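Local structure of berberine bridge enzyme-like 28 (Arabidopsis thaliana, 5D79) at residues A[339-343]-A[344-348]; A[314-317]-A[318-322]. The protein is a secreted FAD-dependent oxidoreductase of the berberine bridge enzyme-like family that takes part in adaptation to salt stress. All coordinates share one frame; numbering follows the deposited sequence.

Interaction 1: residues A[339-343]-A[344-348]; sequences SVLWF and ADFPK
Phe346 turns an edge of its ring back onto the last helical turn, where CD2 lies 4.2 Å from CB of Leu341. CD2 of Phe346 is also 3.6 Å from Leu341 O, which sits at the edge of the ring, near its plane. A chi1 of -68° sets CG of Phe346 beside its backbone N and anti to its carbonyl carbon, which brings the ring to the residue that the N-H bonds. The hydrogen bond is nearly straight: Phe346 N donates to Leu341 O over 3.1 Å, with an N-H...O angle of 165°. One residue earlier, Asp345 N bonds Trp342 O at 3.0 Å, here coming in from above the carbonyl plane, 59° out of it. With Asp345 at positive phi, the two bonds make a Schellman motif that closes helix 336-343, and Leu341 against Phe346 is the apolar pair expected across such a cap. Ala344 still makes the ordinary helical bond, its N to Val340 O at 2.9 Å. Outside the turn, a water gives one hydrogen to Phe343 O (3.3 Å) and another to Asp345 OD2 (3.2 Å), tying the side chain after the helix to a carbonyl at its end. Trp342 and Phe343 meet each other, CE3 of Trp342 standing 3.7 Å above the centre of the Phe343 ring. Both rest on Thr303 of strand 298-306, and Trp342 also on strand 253-260, where it touches Val255 and makes a cation-pi contact with Lys257. Leu352 and Leu355 pack on Leu341, and Val354 on Phe346. Chemically, carbonyls of the last turn are met by N-H groups of the reversing chain and by water, with the Leu341-Phe346 pair as the apolar part of the cap.

Interaction 2: residues A[314-317]-A[318-322]; sequences LALM and EEKFP
Met317 and Phe321 run side by side and point the same way, with SD of Met317 4.1 Å from CB of Phe321. In the methionine, chi2 of -91° places the sulfur, which stands obliquely to the phenylalanine ring. On another side of the helix, Leu316 crosses Lys320, and CD1 of the leucine meets CG of the lysine at 4.2 Å, so only the aliphatic part of Lys320 takes part. Glu318 folds back along the backbone: its CG is 3.4 Å from Leu314 O and its OE1 3.0 Å from Leu314 O. Both of those oxygens are acceptors, so the proximity is probably unfavourable electrostatically. Beneath these side chains the helical bonds set the spacing, Glu318 N to Leu314 O at 3.2 Å and Lys320 N to Leu316 O at 3.0 Å, with a weak bond from Glu319 N to Ala315 O between them. Pro322, having no N-H, cannot carry the pattern further. Farther out, Leu324, Leu326 and Leu284 pack on Met317, while Ile269 and Trp273 of helix 263-276 and Ile286 of strand 284-292 meet Phe321. This is the closing turn of an amphipathic helix, its apolar side laid on a neighbouring helix and on the seven-stranded antiparallel sheet, and its glutamates left to solvent.

Both contacts end a helix, and both helices pack on the seven-stranded antiparallel sheet. Along the chain, interaction 2 comes first, closing helix 310-320; the outermost strand 331-334 follows, and then helix 336-343, which interaction 1 ends. Their centres are 24 Å apart and their nearest atoms about 12 Å, so they do not touch. They reach different strands: 314-322 packs on strand 284-292, whereas 339-348 packs on strands 253-260 and 298-306. Thus 339-348 ends its helix near the flavin, the side chain of Phe343 being about 9 Å from the FAD, while the centre of 314-322 lies 31 Å from the chain centre, away from the annotated sites.

Interaction 1: residues A[339-343]-A[344-348]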
ATOM      1  N   SER A 339      -1.798  19.505  -3.442  1.00 20.07           N
ATOM      2  CA  SER A 339      -2.048  18.476  -4.453  1.00 19.54           C
ATOM      3  C   SER A 339      -2.360  17.126  -3.792  1.00 20.04           C
ATOM      4  O   SER A 339      -3.041  16.285  -4.377  1.00 20.98           O
ATOM      5  CB  SER A 339      -0.857  18.342  -5.400  1.00 14.47           C
ATOM      6  OG  SER A 339       0.170  17.563  -4.821  1.00 15.84           O
ATOM      7  N   VAL A 340      -1.860  16.935  -2.575  1.00 17.82           N
ATOM      8  CA  VAL A 340      -2.205  15.768  -1.765  1.00 17.10           C
ATOM      9  C   VAL A 340      -3.710  15.752  -1.439  1.00 16.06           C
ATOM     10  O   VAL A 340      -4.380  14.733  -1.589  1.00 16.96           O
ATOM     11  CB  VAL A 340      -1.373  15.734  -0.443  1.00 14.85           C
ATOM     12  CG1 VAL A 340      -1.881  14.656   0.494  1.00 11.84           C
ATOM     13  CG2 VAL A 340       0.115  15.541  -0.733  1.00 16.60           C
ATOM     14  N   LEU A 341      -4.242  16.879  -0.990  1.00 15.63           N
ATOM     15  CA  LEU A 341      -5.675  16.975  -0.741  1.00 18.25           C
ATOM     16  C   LEU A 341      -6.428  16.760  -2.041  1.00 18.96           C
ATOM     17  O   LEU A 341      -7.500  16.166  -2.073  1.00 15.64           O
ATOM     18  CB  LEU A 341      -6.054  18.336  -0.141  1.00 17.95           C
ATOM     19  CG  LEU A 341      -5.947  18.565   1.365  1.00 23.19           C
ATOM     20  CD1 LEU A 341      -4.510  18.542   1.794  1.00 27.02           C
ATOM     21  CD2 LEU A 341      -6.558  19.893   1.721  1.00 26.50           C
ATOM     22  N   TRP A 342      -5.851  17.264  -3.119  1.00 17.82           N
ATOM     23  CA  TRP A 342      -6.483  17.189  -4.416  1.00 15.24           C
ATOM     24  C   TRP A 342      -6.676  15.733  -4.796  1.00 16.22           C
ATOM     25  O   TRP A 342      -7.785  15.292  -5.069  1.00 16.78           O
ATOM     26  CB  TRP A 342      -5.629  17.920  -5.448  1.00 15.55           C
ATOM     27  CG  TRP A 342      -6.309  18.246  -6.739  1.00 17.19           C
ATOM     28  CD1 TRP A 342      -7.100  19.341  -7.013  1.00 17.76           C
ATOM     29  CD2 TRP A 342      -6.232  17.497  -7.949  1.00 13.73           C
ATOM     30  NE1 TRP A 342      -7.521  19.299  -8.319  1.00 15.83           N
ATOM     31  CE2 TRP A 342      -7.001  18.180  -8.915  1.00 15.74           C
ATOM     32  CE3 TRP A 342      -5.590  16.309  -8.311  1.00 15.91           C
ATOM     33  CZ2 TRP A 342      -7.144  17.709 -10.220  1.00 19.31           C
ATOM     34  CZ3 TRP A 342      -5.735  15.841  -9.608  1.00 14.63           C
ATOM     35  CH2 TRP A 342      -6.502  16.542 -10.546  1.00 14.25           C
ATOM     36  N   PHE A 343      -5.588  14.978  -4.782  1.00 15.53           N
ATOM     37  CA  PHE A 343      -5.654  13.583  -5.182  1.00 17.37           C
ATOM     38  C   PHE A 343      -6.450  12.766  -4.175  1.00 20.45           C
ATOM     39  O   PHE A 343      -7.015  11.739  -4.531  1.00 28.01           O
ATOM     40  CB  PHE A 343      -4.252  13.004  -5.362  1.00 13.69           C
ATOM     41  CG  PHE A 343      -3.683  13.230  -6.728  1.00 11.98           C
ATOM     42  CD1 PHE A 343      -4.079  12.444  -7.789  1.00 11.45           C
ATOM     43  CD2 PHE A 343      -2.754  14.235  -6.949  1.00 14.56           C
ATOM     44  CE1 PHE A 343      -3.561  12.647  -9.040  1.00 14.09           C
ATOM     45  CE2 PHE A 343      -2.233  14.445  -8.194  1.00 11.34           C
ATOM     46  CZ  PHE A 343      -2.638  13.650  -9.245  1.00 15.07           C
ATOM     47  N   ALA A 344      -6.514  13.225  -2.931  1.00 16.14           N
ATOM     48  CA  ALA A 344      -7.295  12.519  -1.922  1.00 17.43           C
ATOM     49  C   ALA A 344      -8.789  12.896  -1.965  1.00 22.24           C
ATOM     50  O   ALA A 344      -9.538  12.552  -1.060  1.00 23.61           O
ATOM     51  CB  ALA A 344      -6.729  12.784  -0.553  1.00 14.30           C
ATOM     52  N   ASP A 345      -9.201  13.618  -3.007  1.00 24.76           N
ATOM     53  CA  ASP A 345     -10.613  13.924  -3.292  1.00 24.31           C
ATOM     54  C   ASP A 345     -11.320  14.848  -2.309  1.00 24.11           C
ATOM     55  O   ASP A 345     -12.541  14.778  -2.158  1.00 26.19           O
ATOM     56  CB  ASP A 345     -11.429  12.639  -3.398  1.00 29.98           C
ATOM     57  CG  ASP A 345     -11.327  12.005  -4.758  1.00 38.79           C
ATOM     58  OD1 ASP A 345     -11.631  12.693  -5.754  1.00 42.29           O
ATOM     59  OD2 ASP A 345     -10.932  10.822  -4.832  1.00 44.81           O
ATOM     60  N   PHE A 346     -10.570  15.729  -1.661  1.00 23.80           N
ATOM     61  CA  PHE A 346     -11.186  16.751  -0.822  1.00 26.24           C
ATOM     62  C   PHE A 346     -11.644  17.947  -1.668  1.00 28.95           C
ATOM     63  O   PHE A 346     -11.149  18.151  -2.782  1.00 26.93           O
ATOM     64  CB  PHE A 346     -10.212  17.192   0.266  1.00 25.16           C
ATOM     65  CG  PHE A 346      -9.931  16.132   1.278  1.00 24.54           C
ATOM     66  CD1 PHE A 346     -10.835  15.870   2.287  1.00 25.03           C
ATOM     67  CD2 PHE A 346      -8.771  15.387   1.215  1.00 25.86           C
ATOM     68  CE1 PHE A 346     -10.586  14.886   3.216  1.00 26.45           C
ATOM     69  CE2 PHE A 346      -8.515  14.398   2.146  1.00 27.53           C
ATOM     70  CZ  PHE A 346      -9.424  14.152   3.148  1.00 28.08           C
ATOM     71  N   PRO A 347     -12.609  18.725  -1.153  1.00 28.09           N
ATOM     72  CA  PRO A 347     -13.004  19.980  -1.810  1.00 26.74           C
ATOM     73  C   PRO A 347     -11.803  20.910  -2.036  1.00 29.23           C
ATOM     74  O   PRO A 347     -10.835  20.854  -1.277  1.00 29.60           O
ATOM     75  CB  PRO A 347     -13.996  20.590  -0.823  1.00 27.46           C
ATOM     76  CG  PRO A 347     -14.558  19.412  -0.077  1.00 27.53           C
ATOM     77  CD  PRO A 347     -13.443  18.417   0.022  1.00 24.84           C
ATOM     78  N   LYS A 348     -11.848  21.745  -3.069  1.00 31.92           N
ATOM     79  CA  LYS A 348     -10.689  22.585  -3.360  1.00 36.68           C
ATOM     80  C   LYS A 348     -10.645  23.752  -2.389  1.00 33.85           C
ATOM     81  O   LYS A 348     -11.664  24.385  -2.112  1.00 32.30           O
ATOM     82  CB  LYS A 348     -10.691  23.080  -4.814  1.00 41.91           C
ATOM     83  CG  LYS A 348     -11.648  24.204  -5.145  1.00 42.45           C
ATOM     84  CD  LYS A 348     -11.468  24.655  -6.592  1.00 43.85           C
ATOM     85  CE  LYS A 348     -10.187  25.458  -6.791  1.00 42.70           C
ATOM     86  NZ  LYS A 348     -10.179  26.193  -8.099  1.00 41.89           N
TER
HETATM   87  O   HOH W   1      -8.603   9.020  -3.658  1.00 31.99           O

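Interaction 2: residues A[314-317]-A[318-322]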
ATOM      1  N   LEU A 314       1.892  22.525 -20.206  1.00 25.22           N
ATOM      2  CA  LEU A 314       1.070  22.646 -21.410  1.00 28.63           C
ATOM      3  C   LEU A 314       1.881  22.438 -22.683  1.00 29.58           C
ATOM      4  O   LEU A 314       1.419  21.787 -23.619  1.00 29.19           O
ATOM      5  CB  LEU A 314       0.376  24.019 -21.447  1.00 26.49           C
ATOM      6  CG  LEU A 314      -0.684  24.235 -20.361  1.00 20.31           C
ATOM      7  CD1 LEU A 314      -1.242  25.651 -20.395  1.00 18.20           C
ATOM      8  CD2 LEU A 314      -1.786  23.195 -20.496  1.00 21.03           C
ATOM      9  N   ALA A 315       3.082  23.007 -22.709  1.00 30.47           N
ATOM     10  CA  ALA A 315       3.972  22.883 -23.850  1.00 26.99           C
ATOM     11  C   ALA A 315       4.471  21.455 -23.955  1.00 25.24           C
ATOM     12  O   ALA A 315       4.667  20.933 -25.054  1.00 26.53           O
ATOM     13  CB  ALA A 315       5.133  23.841 -23.719  1.00 29.05           C
ATOM     14  N   LEU A 316       4.671  20.827 -22.802  1.00 23.78           N
ATOM     15  CA  LEU A 316       5.133  19.449 -22.767  1.00 24.18           C
ATOM     16  C   LEU A 316       4.027  18.508 -23.245  1.00 26.08           C
ATOM     17  O   LEU A 316       4.296  17.506 -23.909  1.00 31.14           O
ATOM     18  CB  LEU A 316       5.599  19.075 -21.360  1.00 22.51           C
ATOM     19  CG  LEU A 316       6.192  17.679 -21.152  1.00 29.84           C
ATOM     20  CD1 LEU A 316       7.414  17.450 -22.013  1.00 30.58           C
ATOM     21  CD2 LEU A 316       6.538  17.470 -19.690  1.00 33.23           C
ATOM     22  N   MET A 317       2.779  18.842 -22.945  1.00 23.88           N
ATOM     23  CA  MET A 317       1.687  17.924 -23.237  1.00 25.96           C
ATOM     24  C   MET A 317       1.181  18.010 -24.675  1.00 27.32           C
ATOM     25  O   MET A 317       0.562  17.069 -25.164  1.00 25.41           O
ATOM     26  CB  MET A 317       0.525  18.154 -22.268  1.00 26.34           C
ATOM     27  CG  MET A 317       0.711  17.489 -20.903  1.00 26.86           C
ATOM     28  SD  MET A 317       0.046  15.816 -20.789  1.00 26.41           S
ATOM     29  CE  MET A 317      -1.670  16.130 -21.160  1.00 29.33           C
ATOM     30  N   GLU A 318       1.420  19.129 -25.348  1.00 31.57           N
ATOM     31  CA  GLU A 318       1.037  19.247 -26.760  1.00 38.03           C
ATOM     32  C   GLU A 318       2.077  18.528 -27.616  1.00 37.35           C
ATOM     33  O   GLU A 318       1.796  18.052 -28.722  1.00 35.31           O
ATOM     34  CB  GLU A 318       0.904  20.719 -27.176  1.00 47.70           C
ATOM     35  CG  GLU A 318      -0.265  21.458 -26.525  1.00 55.23           C
ATOM     36  CD  GLU A 318       0.107  22.863 -26.075  1.00 63.48           C
ATOM     37  OE1 GLU A 318       1.279  23.258 -26.281  1.00 66.02           O
ATOM     38  OE2 GLU A 318      -0.765  23.567 -25.509  1.00 64.64           O
ATOM     39  N   GLU A 319       3.284  18.453 -27.060  1.00 39.53           N
ATOM     40  CA  GLU A 319       4.429  17.780 -27.661  1.00 38.91           C
ATOM     41  C   GLU A 319       4.336  16.252 -27.567  1.00 32.72           C
ATOM     42  O   GLU A 319       4.523  15.550 -28.564  1.00 35.20           O
ATOM     43  CB  GLU A 319       5.712  18.274 -26.985  1.00 46.66           C
ATOM     44  CG  GLU A 319       6.937  17.403 -27.196  1.00 57.78           C
ATOM     45  CD  GLU A 319       7.634  17.680 -28.510  1.00 69.06           C
ATOM     46  OE1 GLU A 319       7.123  18.516 -29.292  1.00 71.67           O
ATOM     47  OE2 GLU A 319       8.696  17.059 -28.751  1.00 73.50           O
ATOM     48  N   LYS A 320       4.038  15.741 -26.377  1.00 26.58           N
ATOM     49  CA  LYS A 320       4.084  14.302 -26.131  1.00 29.46           C
ATOM     50  C   LYS A 320       2.702  13.615 -26.116  1.00 32.32           C
ATOM     51  O   LYS A 320       2.603  12.406 -26.358  1.00 37.66           O
ATOM     52  CB  LYS A 320       4.808  14.024 -24.805  1.00 29.97           C
ATOM     53  CG  LYS A 320       6.268  14.481 -24.738  1.00 34.74           C
ATOM     54  CD  LYS A 320       7.150  13.749 -25.741  1.00 38.35           C
ATOM     55  CE  LYS A 320       8.558  13.511 -25.187  1.00 42.75           C
ATOM     56  NZ  LYS A 320       8.620  12.497 -24.080  1.00 40.54           N
ATOM     57  N   PHE A 321       1.645  14.374 -25.841  1.00 28.31           N
ATOM     58  CA  PHE A 321       0.314  13.799 -25.639  1.00 25.73           C
ATOM     59  C   PHE A 321      -0.783  14.761 -26.112  1.00 29.58           C
ATOM     60  O   PHE A 321      -1.665  15.120 -25.338  1.00 30.59           O
ATOM     61  CB  PHE A 321       0.127  13.466 -24.146  1.00 26.25           C
ATOM     62  CG  PHE A 321      -0.934  12.427 -23.851  1.00 24.67           C
ATOM     63  CD1 PHE A 321      -1.708  11.874 -24.859  1.00 27.08           C
ATOM     64  CD2 PHE A 321      -1.155  12.019 -22.547  1.00 27.54           C
ATOM     65  CE1 PHE A 321      -2.671  10.926 -24.574  1.00 28.30           C
ATOM     66  CE2 PHE A 321      -2.121  11.073 -22.250  1.00 30.64           C
ATOM     67  CZ  PHE A 321      -2.877  10.525 -23.269  1.00 31.97           C
ATOM     68  N   PRO A 322      -0.723  15.204 -27.380  1.00 32.86           N
ATOM     69  CA  PRO A 322      -1.708  16.209 -27.782  1.00 29.80           C
ATOM     70  C   PRO A 322      -3.101  15.624 -27.947  1.00 26.11           C
ATOM     71  O   PRO A 322      -4.059  16.375 -28.075  1.00 30.30           O
ATOM     72  CB  PRO A 322      -1.161  16.717 -29.120  1.00 28.44           C
ATOM     73  CG  PRO A 322      -0.416  15.590 -29.669  1.00 29.07           C
ATOM     74  CD  PRO A 322       0.189  14.864 -28.489  1.00 32.39           C
TER